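Long-range contacts in PLP-Dependent L-Arginine Hydroxylase MppP (Streptomyces wadayamensis, PDB 6C9B), which uses pyridoxal 5'-phosphate to oxidise L-arginine, giving 4-hydroxy-2-ketoarginine and 2-ketoarginine, and acts as an oxidase rather than an oxygenase: residues Leu292-Pro301 with Glu310-Thr318; Leu85-Ile96 with Val243-Val254. All coordinates share one frame; numbering follows the deposited sequence.

Contact 1. Residues Leu292-Pro301 with Glu310-Thr318; sequences LAGVEGVSFP and ERVAFAGRT
Val298 and Ser299 lie antiparallel to Phe314 and Ala313 in a beta hairpin whose short first strand edges the five-stranded sheet within this chain. Ser299 and Ala313 form the hydrogen-bonded pair: Ala313 N gives to Ser299 O (2.9 Å), nearly straight at 170°, and Ser299 N returns a bond to Ala313 O. Beyond them Ala315 N reaches Gly297 O at 2.8 Å, just where the type II turn Val295-Val298 brings the chain into the strand. On one face the small groups meet, Ser299 OG standing 3.7 Å from Ala313 CB. On the other face apolar side chains gather round one methyl, Val312 CG2. Val298 CG1, anti to its backbone N (chi1 175°), meets Val312 CG2 at 3.7 Å; Leu292, its side chain crossing that of Val312 at about a right angle, brings CD1 to 4.1 Å from Val312 CG2, with Leu369 of helix 359-372 packed against Leu292. Glu310 turns its carboxylate to Arg285 and Arg289 of helix 256-291, the helix on which the Phe300 ring also rests. Arg311 NE forms a salt bridge with Asp302; Pro301 CG sits over one face of this guanidinium, 3.9 Å from Arg311 NE, and Pro301 CB comes to 3.7 Å from Arg311 NH2.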
loop_
_atom_site.group_PDB
_atom_site.type_symbol
_atom_site.label_atom_id
_atom_site.label_comp_id
_atom_site.label_asym_id
_atom_site.label_seq_id
_atom_site.Cartn_x
_atom_site.Cartn_y
_atom_site.Cartn_z
ATOM N N LEU B 292 -7.053 -22.935 28.775
ATOM C CA LEU B 292 -8.417 -22.483 29.037
ATOM C C LEU B 292 -9.359 -23.666 29.114
ATOM O O LEU B 292 -10.463 -23.688 28.561
ATOM C CB LEU B 292 -8.840 -21.497 27.960
ATOM C CG LEU B 292 -7.819 -20.370 27.836
ATOM C CD1 LEU B 292 -8.190 -19.505 26.648
ATOM C CD2 LEU B 292 -7.783 -19.540 29.107
ATOM N N ALA B 293 -8.892 -24.667 29.847
ATOM C CA ALA B 293 -9.440 -26.016 29.782
ATOM C C ALA B 293 -10.758 -26.139 30.535
ATOM O O ALA B 293 -11.834 -26.245 29.938
ATOM C CB ALA B 293 -8.412 -26.979 30.370
ATOM N N GLY B 294 -10.671 -26.164 31.853
ATOM C CA GLY B 294 -11.836 -26.303 32.689
ATOM C C GLY B 294 -12.205 -24.959 33.260
ATOM O O GLY B 294 -12.780 -24.876 34.351
ATOM N N VAL B 295 -11.859 -23.890 32.546
ATOM C CA VAL B 295 -12.318 -22.578 32.975
ATOM C C VAL B 295 -13.821 -22.555 32.731
ATOM O O VAL B 295 -14.278 -22.672 31.590
ATOM C CB VAL B 295 -11.601 -21.443 32.240
ATOM C CG1 VAL B 295 -11.985 -20.104 32.847
ATOM C CG2 VAL B 295 -10.084 -21.631 32.291
ATOM N N GLU B 296 -14.592 -22.474 33.811
ATOM C CA GLU B 296 -16.041 -22.506 33.685
ATOM C C GLU B 296 -16.492 -21.386 32.761
ATOM O O GLU B 296 -15.990 -20.257 32.834
ATOM C CB GLU B 296 -16.710 -22.383 35.059
ATOM C CG GLU B 296 -17.176 -23.727 35.644
ATOM C CD GLU B 296 -18.670 -23.988 35.448
ATOM O OE1 GLU B 296 -19.494 -23.369 36.157
ATOM O OE2 GLU B 296 -19.026 -24.815 34.584
ATOM N N GLY B 297 -17.411 -21.716 31.865
ATOM C CA GLY B 297 -17.956 -20.744 30.942
ATOM C C GLY B 297 -17.188 -20.557 29.651
ATOM O O GLY B 297 -17.653 -19.799 28.789
ATOM N N VAL B 298 -16.035 -21.209 29.478
ATOM C CA VAL B 298 -15.207 -21.019 28.285
ATOM C C VAL B 298 -15.515 -22.113 27.273
ATOM O O VAL B 298 -15.720 -23.280 27.638
ATOM C CB VAL B 298 -13.709 -21.028 28.634
ATOM C CG1 VAL B 298 -12.870 -20.951 27.365
ATOM C CG2 VAL B 298 -13.366 -19.870 29.556
ATOM N N SER B 299 -15.526 -21.738 26.000
ATOM C CA SER B 299 -15.632 -22.713 24.927
ATOM C C SER B 299 -14.920 -22.180 23.703
ATOM O O SER B 299 -14.595 -20.988 23.604
ATOM C CB SER B 299 -17.095 -23.029 24.600
ATOM O OG SER B 299 -17.758 -21.863 24.159
ATOM N N PHE B 300 -14.718 -23.075 22.744
ATOM C CA PHE B 300 -14.017 -22.751 21.508
ATOM C C PHE B 300 -14.947 -22.901 20.323
ATOM O O PHE B 300 -15.332 -24.038 19.985
ATOM C CB PHE B 300 -12.791 -23.644 21.363
ATOM C CG PHE B 300 -11.730 -23.293 22.351
ATOM C CD1 PHE B 300 -10.816 -22.297 22.059
ATOM C CD2 PHE B 300 -11.703 -23.887 23.586
ATOM C CE1 PHE B 300 -9.868 -21.934 22.975
ATOM C CE2 PHE B 300 -10.742 -23.522 24.513
ATOM C CZ PHE B 300 -9.843 -22.543 24.195
ATOM N N PRO B 301 -15.381 -21.797 19.706
ATOM C CA PRO B 301 -16.426 -21.906 18.673
ATOM C C PRO B 301 -15.994 -22.617 17.408
ATOM O O PRO B 301 -16.872 -23.101 16.681
ATOM C CB PRO B 301 -16.803 -20.448 18.384
ATOM C CG PRO B 301 -15.840 -19.607 19.073
ATOM C CD PRO B 301 -15.148 -20.402 20.129
ATOM N N GLU B 310 -7.443 -17.694 16.766
ATOM C CA GLU B 310 -8.310 -18.572 17.549
ATOM C C GLU B 310 -9.340 -17.748 18.303
ATOM O O GLU B 310 -8.979 -16.907 19.129
ATOM C CB GLU B 310 -7.470 -19.410 18.532
ATOM C CG GLU B 310 -8.250 -20.293 19.481
ATOM C CD GLU B 310 -8.800 -21.567 18.837
ATOM O OE1 GLU B 310 -8.714 -21.731 17.601
ATOM O OE2 GLU B 310 -9.340 -22.402 19.582
ATOM N N ARG B 311 -10.616 -18.054 18.092
ATOM C CA ARG B 311 -11.697 -17.444 18.862
ATOM C C ARG B 311 -11.918 -18.207 20.157
ATOM O O ARG B 311 -11.870 -19.440 20.195
ATOM C CB ARG B 311 -13.008 -17.432 18.073
ATOM C CG ARG B 311 -12.965 -16.606 16.795
ATOM C CD ARG B 311 -14.374 -16.311 16.315
ATOM N NE ARG B 311 -15.080 -17.516 15.896
ATOM C CZ ARG B 311 -16.355 -17.522 15.512
ATOM N NH1 ARG B 311 -17.035 -16.392 15.534
ATOM N NH2 ARG B 311 -16.951 -18.647 15.133
ATOM N N VAL B 312 -12.179 -17.457 21.222
ATOM C CA VAL B 312 -12.526 -18.015 22.520
ATOM C C VAL B 312 -13.817 -17.338 22.974
ATOM O O VAL B 312 -13.930 -16.111 22.915
ATOM C CB VAL B 312 -11.393 -17.815 23.548
ATOM C CG1 VAL B 312 -11.091 -16.381 23.737
ATOM C CG2 VAL B 312 -11.771 -18.456 24.875
ATOM N N ALA B 313 -14.798 -18.131 23.392
ATOM C CA ALA B 313 -16.074 -17.621 23.862
ATOM C C ALA B 313 -16.180 -17.779 25.366
ATOM O O ALA B 313 -15.617 -18.709 25.956
ATOM C CB ALA B 313 -17.253 -18.356 23.222
ATOM N N PHE B 314 -16.943 -16.891 25.986
ATOM C CA PHE B 314 -17.144 -16.997 27.422
ATOM C C PHE B 314 -18.600 -16.700 27.736
ATOM O O PHE B 314 -19.249 -15.902 27.056
ATOM C CB PHE B 314 -16.212 -16.062 28.201
ATOM C CG PHE B 314 -15.684 -14.963 27.397
ATOM C CD1 PHE B 314 -16.427 -13.817 27.208
ATOM C CD2 PHE B 314 -14.459 -15.086 26.769
ATOM C CE1 PHE B 314 -15.946 -12.799 26.428
ATOM C CE2 PHE B 314 -13.976 -14.089 25.991
ATOM C CZ PHE B 314 -14.716 -12.934 25.819
ATOM N N ALA B 315 -19.127 -17.398 28.723
ATOM C CA ALA B 315 -20.415 -17.023 29.264
ATOM C C ALA B 315 -20.180 -16.003 30.369
ATOM O O ALA B 315 -19.159 -16.037 31.061
ATOM C CB ALA B 315 -21.158 -18.252 29.793
ATOM N N GLY B 316 -21.103 -15.055 30.490
ATOM C CA GLY B 316 -21.128 -14.192 31.645
ATOM C C GLY B 316 -20.331 -12.912 31.537
ATOM O O GLY B 316 -20.412 -12.080 32.448
ATOM N N ARG B 317 -19.549 -12.726 30.477
ATOM C CA ARG B 317 -18.847 -11.464 30.277
ATOM C C ARG B 317 -18.712 -11.185 28.791
ATOM O O ARG B 317 -18.866 -12.081 27.956
ATOM C CB ARG B 317 -17.457 -11.461 30.914
ATOM C CG ARG B 317 -16.677 -12.749 30.744
ATOM C CD ARG B 317 -16.121 -13.191 32.079
ATOM N NE ARG B 317 -15.289 -12.139 32.655
ATOM C CZ ARG B 317 -14.566 -12.268 33.760
ATOM N NH1 ARG B 317 -14.560 -13.415 34.428
ATOM N NH2 ARG B 317 -13.842 -11.245 34.192
ATOM N N THR B 318 -18.404 -9.930 28.477
ATOM C CA THR B 318 -18.190 -9.507 27.097
ATOM C C THR B 318 -16.706 -9.507 26.744
ATOM O O THR B 318 -15.827 -9.459 27.605
ATOM C CB THR B 318 -18.761 -8.114 26.845
ATOM O OG1 THR B 318 -17.988 -7.140 27.560
ATOM C CG2 THR B 318 -20.237 -8.055 27.262
#

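Contact 2. Residues Leu85-Ile96 with Val243-Val254; sequences LSCYSSSVSMEI and VEKIYSDILLGV
The Tyr247 ring is packed on both faces: Leu85 CB lies over one, toward the rim and 3.7 Å from Tyr247 CE2, and Leu251 CD2 lies over the other. With CG anti to the backbone N (chi1 173°), the ring runs from its helix to the strand, where Tyr247 OH donates to Ser86 O at 2.7 Å from 28° out of the carbonyl plane. Cys87 SG meets the ring edge, 3.7 Å from Tyr247 CE2, a sulfur-aromatic contact. Leu251 serves a second ring, its CD1 3.8 Å above the centre of Tyr88. In this fold-type I enzyme, strand 84-87 is outermost in the seven-stranded sheet within this chain and leads into helix 90-101, at whose start Ser91 OG binds the cofactor phosphate on the modified lysine at position 221. Further along the helix, Ile96 fits as a knob among Val243, Ile246, Tyr247 and Ile250, the helix segments crossing at 126°. Ile96 and Ile250 lie alongside each other, pointing opposite ways, with Ile96 CG1 3.7 Å from Ile250 CD1. Two waters tie Tyr88 OH to the backbone: one gives to Tyr88 OH (2.7 Å) and Ile250 O (2.6 Å), the other accepts from Tyr88 OH and donates to Gly253 O.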
loop_
_atom_site.group_PDB
_atom_site.type_symbol
_atom_site.label_atom_id
_atom_site.label_comp_id
_atom_site.label_asym_id
_atom_site.label_seq_id
_atom_site.Cartn_x
_atom_site.Cartn_y
_atom_site.Cartn_z
ATOM N N LEU B 85 -1.847 -9.362 -10.599
ATOM C CA LEU B 85 -1.354 -8.028 -10.276
ATOM C C LEU B 85 -0.793 -8.045 -8.859
ATOM O O LEU B 85 -1.534 -8.307 -7.903
ATOM C CB LEU B 85 -2.460 -6.987 -10.393
ATOM C CG LEU B 85 -3.174 -7.012 -11.744
ATOM C CD1 LEU B 85 -4.358 -6.040 -11.727
ATOM C CD2 LEU B 85 -2.222 -6.669 -12.836
ATOM N N SER B 86 0.505 -7.745 -8.715
ATOM C CA SER B 86 1.138 -7.758 -7.395
ATOM C C SER B 86 0.943 -6.393 -6.742
ATOM O O SER B 86 1.335 -5.365 -7.308
ATOM C CB SER B 86 2.629 -8.100 -7.482
ATOM O OG SER B 86 2.852 -9.340 -8.146
ATOM N N CYS B 87 0.300 -6.391 -5.580
ATOM C CA CYS B 87 -0.051 -5.183 -4.841
ATOM C C CYS B 87 0.742 -5.134 -3.542
ATOM O O CYS B 87 1.215 -6.164 -3.051
ATOM C CB CYS B 87 -1.544 -5.143 -4.507
ATOM S SG CYS B 87 -2.571 -5.351 -5.996
ATOM N N TYR B 88 0.859 -3.937 -2.966
ATOM C CA TYR B 88 1.556 -3.810 -1.679
ATOM C C TYR B 88 0.956 -4.688 -0.587
ATOM O O TYR B 88 1.673 -5.108 0.333
ATOM C CB TYR B 88 1.539 -2.364 -1.195
ATOM C CG TYR B 88 2.133 -1.363 -2.145
ATOM C CD1 TYR B 88 3.460 -1.453 -2.539
ATOM C CD2 TYR B 88 1.393 -0.306 -2.611
ATOM C CE1 TYR B 88 4.022 -0.511 -3.407
ATOM C CE2 TYR B 88 1.946 0.645 -3.442
ATOM C CZ TYR B 88 3.258 0.528 -3.836
ATOM O OH TYR B 88 3.816 1.436 -4.678
ATOM N N SER B 89 -0.335 -4.968 -0.638
ATOM C CA SER B 89 -0.963 -5.784 0.385
ATOM C C SER B 89 -2.288 -6.263 -0.160
ATOM O O SER B 89 -2.805 -5.723 -1.144
ATOM C CB SER B 89 -1.221 -5.008 1.664
ATOM O OG SER B 89 -2.236 -4.037 1.408
ATOM N N SER B 90 -2.852 -7.243 0.532
ATOM C CA SER B 90 -4.182 -7.698 0.164
ATOM C C SER B 90 -5.216 -6.610 0.358
ATOM O O SER B 90 -6.177 -6.531 -0.416
ATOM C CB SER B 90 -4.526 -8.942 0.980
ATOM O OG SER B 90 -5.899 -9.273 0.925
ATOM N N SER B 91 -5.064 -5.769 1.382
ATOM C CA SER B 91 -6.022 -4.666 1.521
ATOM C C SER B 91 -5.914 -3.652 0.388
ATOM O O SER B 91 -6.931 -3.065 0.004
ATOM C CB SER B 91 -5.837 -3.946 2.846
ATOM O OG SER B 91 -6.117 -4.819 3.925
ATOM N N VAL B 92 -4.713 -3.393 -0.140
ATOM C CA VAL B 92 -4.610 -2.553 -1.339
ATOM C C VAL B 92 -5.298 -3.235 -2.523
ATOM O O VAL B 92 -6.032 -2.587 -3.285
ATOM C CB VAL B 92 -3.135 -2.223 -1.631
ATOM C CG1 VAL B 92 -2.959 -1.599 -3.020
ATOM C CG2 VAL B 92 -2.577 -1.277 -0.581
ATOM N N SER B 93 -5.122 -4.549 -2.669
ATOM C CA SER B 93 -5.880 -5.282 -3.689
ATOM C C SER B 93 -7.374 -5.082 -3.473
ATOM O O SER B 93 -8.146 -4.887 -4.430
ATOM C CB SER B 93 -5.571 -6.780 -3.627
ATOM O OG SER B 93 -4.188 -7.056 -3.772
ATOM N N MET B 94 -7.810 -5.173 -2.216
ATOM C CA MET B 94 -9.230 -5.049 -1.898
ATOM C C MET B 94 -9.748 -3.637 -2.191
ATOM O O MET B 94 -10.883 -3.471 -2.639
ATOM C CB MET B 94 -9.454 -5.436 -0.429
ATOM C CG MET B 94 -10.893 -5.394 0.010
ATOM S SD MET B 94 -11.763 -6.785 -0.740
ATOM C CE MET B 94 -13.306 -5.959 -1.128
ATOM N N GLU B 95 -8.944 -2.605 -1.929
ATOM C CA GLU B 95 -9.343 -1.251 -2.287
ATOM C C GLU B 95 -9.531 -1.135 -3.792
ATOM O O GLU B 95 -10.499 -0.527 -4.267
ATOM C CB GLU B 95 -8.309 -0.240 -1.793
ATOM C CG GLU B 95 -8.540 1.189 -2.247
ATOM C CD GLU B 95 -9.706 1.919 -1.595
ATOM O OE1 GLU B 95 -10.438 1.335 -0.787
ATOM O OE2 GLU B 95 -9.902 3.120 -1.913
ATOM N N ILE B 96 -8.609 -1.712 -4.552
ATOM C CA ILE B 96 -8.714 -1.691 -6.010
ATOM C C ILE B 96 -9.988 -2.401 -6.447
ATOM O O ILE B 96 -10.744 -1.896 -7.291
ATOM C CB ILE B 96 -7.455 -2.329 -6.626
ATOM C CG1 ILE B 96 -6.240 -1.436 -6.386
ATOM C CG2 ILE B 96 -7.642 -2.572 -8.111
ATOM C CD1 ILE B 96 -4.914 -2.146 -6.607
ATOM N N VAL B 243 -10.233 -3.235 -12.915
ATOM C CA VAL B 243 -9.195 -3.492 -11.915
ATOM C C VAL B 243 -7.812 -3.142 -12.462
ATOM O O VAL B 243 -6.947 -2.677 -11.724
ATOM C CB VAL B 243 -9.244 -4.953 -11.419
ATOM C CG1 VAL B 243 -10.514 -5.184 -10.573
ATOM C CG2 VAL B 243 -9.146 -5.956 -12.585
ATOM N N GLU B 244 -7.558 -3.395 -13.746
ATOM C CA GLU B 244 -6.230 -3.091 -14.275
ATOM C C GLU B 244 -5.951 -1.589 -14.294
ATOM O O GLU B 244 -4.833 -1.148 -13.989
ATOM C CB GLU B 244 -6.082 -3.678 -15.678
ATOM C CG GLU B 244 -5.973 -5.184 -15.659
ATOM C CD GLU B 244 -6.211 -5.779 -17.026
ATOM O OE1 GLU B 244 -7.379 -5.831 -17.473
ATOM O OE2 GLU B 244 -5.216 -6.167 -17.655
ATOM N N LYS B 245 -6.944 -0.789 -14.690
ATOM C CA LYS B 245 -6.776 0.663 -14.744
ATOM C C LYS B 245 -6.609 1.242 -13.347
ATOM O O LYS B 245 -5.701 2.044 -13.112
ATOM C CB LYS B 245 -7.969 1.298 -15.457
ATOM C CG LYS B 245 -8.087 2.824 -15.345
ATOM C CD LYS B 245 -6.850 3.591 -15.795
ATOM C CE LYS B 245 -7.182 5.078 -16.004
ATOM N NZ LYS B 245 -6.137 6.023 -15.508
ATOM N N ILE B 246 -7.430 0.807 -12.393
ATOM C CA ILE B 246 -7.331 1.376 -11.056
ATOM C C ILE B 246 -6.037 0.916 -10.388
ATOM O O ILE B 246 -5.344 1.716 -9.751
ATOM C CB ILE B 246 -8.578 1.049 -10.224
ATOM C CG1 ILE B 246 -9.764 1.824 -10.821
ATOM C CG2 ILE B 246 -8.371 1.446 -8.747
ATOM C CD1 ILE B 246 -11.148 1.481 -10.212
ATOM N N TYR B 247 -5.644 -0.344 -10.610
ATOM C CA TYR B 247 -4.319 -0.795 -10.164
ATOM C C TYR B 247 -3.248 0.173 -10.632
ATOM O O TYR B 247 -2.419 0.646 -9.840
ATOM C CB TYR B 247 -4.023 -2.204 -10.686
ATOM C CG TYR B 247 -2.619 -2.687 -10.425
ATOM C CD1 TYR B 247 -1.596 -2.425 -11.307
ATOM C CD2 TYR B 247 -2.324 -3.423 -9.281
ATOM C CE1 TYR B 247 -0.299 -2.876 -11.066
ATOM C CE2 TYR B 247 -1.033 -3.869 -9.034
ATOM C CZ TYR B 247 -0.032 -3.593 -9.932
ATOM O OH TYR B 247 1.245 -4.041 -9.677
ATOM N N SER B 248 -3.256 0.502 -11.923
ATOM C CA SER B 248 -2.192 1.342 -12.446
ATOM C C SER B 248 -2.267 2.781 -11.952
ATOM O O SER B 248 -1.253 3.493 -12.005
ATOM C CB SER B 248 -2.201 1.304 -13.969
ATOM O OG SER B 248 -3.288 2.043 -14.506
ATOM N N ASP B 249 -3.428 3.230 -11.463
ATOM C CA ASP B 249 -3.504 4.543 -10.830
ATOM C C ASP B 249 -2.841 4.537 -9.460
ATOM O O ASP B 249 -2.384 5.589 -8.999
ATOM C CB ASP B 249 -4.968 4.975 -10.664
ATOM C CG ASP B 249 -5.666 5.275 -11.980
ATOM O OD1 ASP B 249 -4.996 5.531 -13.004
ATOM O OD2 ASP B 249 -6.918 5.307 -11.978
ATOM N N ILE B 250 -2.779 3.384 -8.809
ATOM C CA ILE B 250 -2.235 3.298 -7.450
ATOM C C ILE B 250 -0.756 2.933 -7.454
ATOM O O ILE B 250 -0.000 3.436 -6.619
ATOM C CB ILE B 250 -3.066 2.314 -6.599
ATOM C CG1 ILE B 250 -4.463 2.913 -6.391
ATOM C CG2 ILE B 250 -2.397 2.061 -5.221
ATOM C CD1 ILE B 250 -5.412 2.056 -5.667
ATOM N N LEU B 251 -0.303 2.069 -8.364
ATOM C CA LEU B 251 1.091 1.630 -8.280
ATOM C C LEU B 251 1.577 1.055 -9.603
ATOM O O LEU B 251 0.794 0.560 -10.426
ATOM C CB LEU B 251 1.319 0.599 -7.161
ATOM C CG LEU B 251 0.816 -0.848 -7.325
ATOM C CD1 LEU B 251 1.515 -1.817 -6.369
ATOM C CD2 LEU B 251 -0.682 -0.954 -7.113
ATOM N N LEU B 252 2.900 1.141 -9.771
ATOM C CA LEU B 252 3.626 0.550 -10.898
ATOM C C LEU B 252 3.909 -0.940 -10.679
ATOM O O LEU B 252 4.018 -1.703 -11.643
ATOM C CB LEU B 252 4.914 1.352 -11.086
ATOM C CG LEU B 252 5.759 1.213 -12.347
ATOM C CD1 LEU B 252 5.041 1.858 -13.525
ATOM C CD2 LEU B 252 7.144 1.845 -12.111
ATOM N N GLY B 253 4.012 -1.373 -9.433
ATOM C CA GLY B 253 4.372 -2.737 -9.108
ATOM C C GLY B 253 4.987 -2.730 -7.724
ATOM O O GLY B 253 5.078 -1.692 -7.080
ATOM N N VAL B 254 5.379 -3.908 -7.260
ATOM C CA VAL B 254 5.968 -4.025 -5.936
ATOM C C VAL B 254 7.476 -4.175 -6.072
ATOM O O VAL B 254 8.009 -4.394 -7.158
ATOM C CB VAL B 254 5.365 -5.174 -5.123
ATOM C CG1 VAL B 254 3.849 -4.954 -4.941
ATOM C CG2 VAL B 254 5.636 -6.494 -5.786
HETATM O O HOH W 1 2.186 -6.992 -10.973
HETATM O O HOH W 2 2.222 3.519 -5.288
HETATM O O HOH W 3 6.109 1.037 -6.662
#

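In the fold
The two contacts lie on opposite sides of the chain's centre, their own centres about 40 Å apart, and share no element. Contact 2 is buried: it seats helix 243-250 and the loop after it against an edge strand of the large sheet within this chain and the helix that starts at the cofactor phosphate, with the second subunit close by. Contact 1 is partly buried and peripheral, local in sequence, and joins two strands of the smaller sheet untouched by the other chain. In contact 1 all three hydrogen bonds between the segments are backbone to backbone, and the charged side chains find their partners elsewhere, whereas contact 2 relies on interlocking side chains and a single direct hydrogen bond, supplemented by waters.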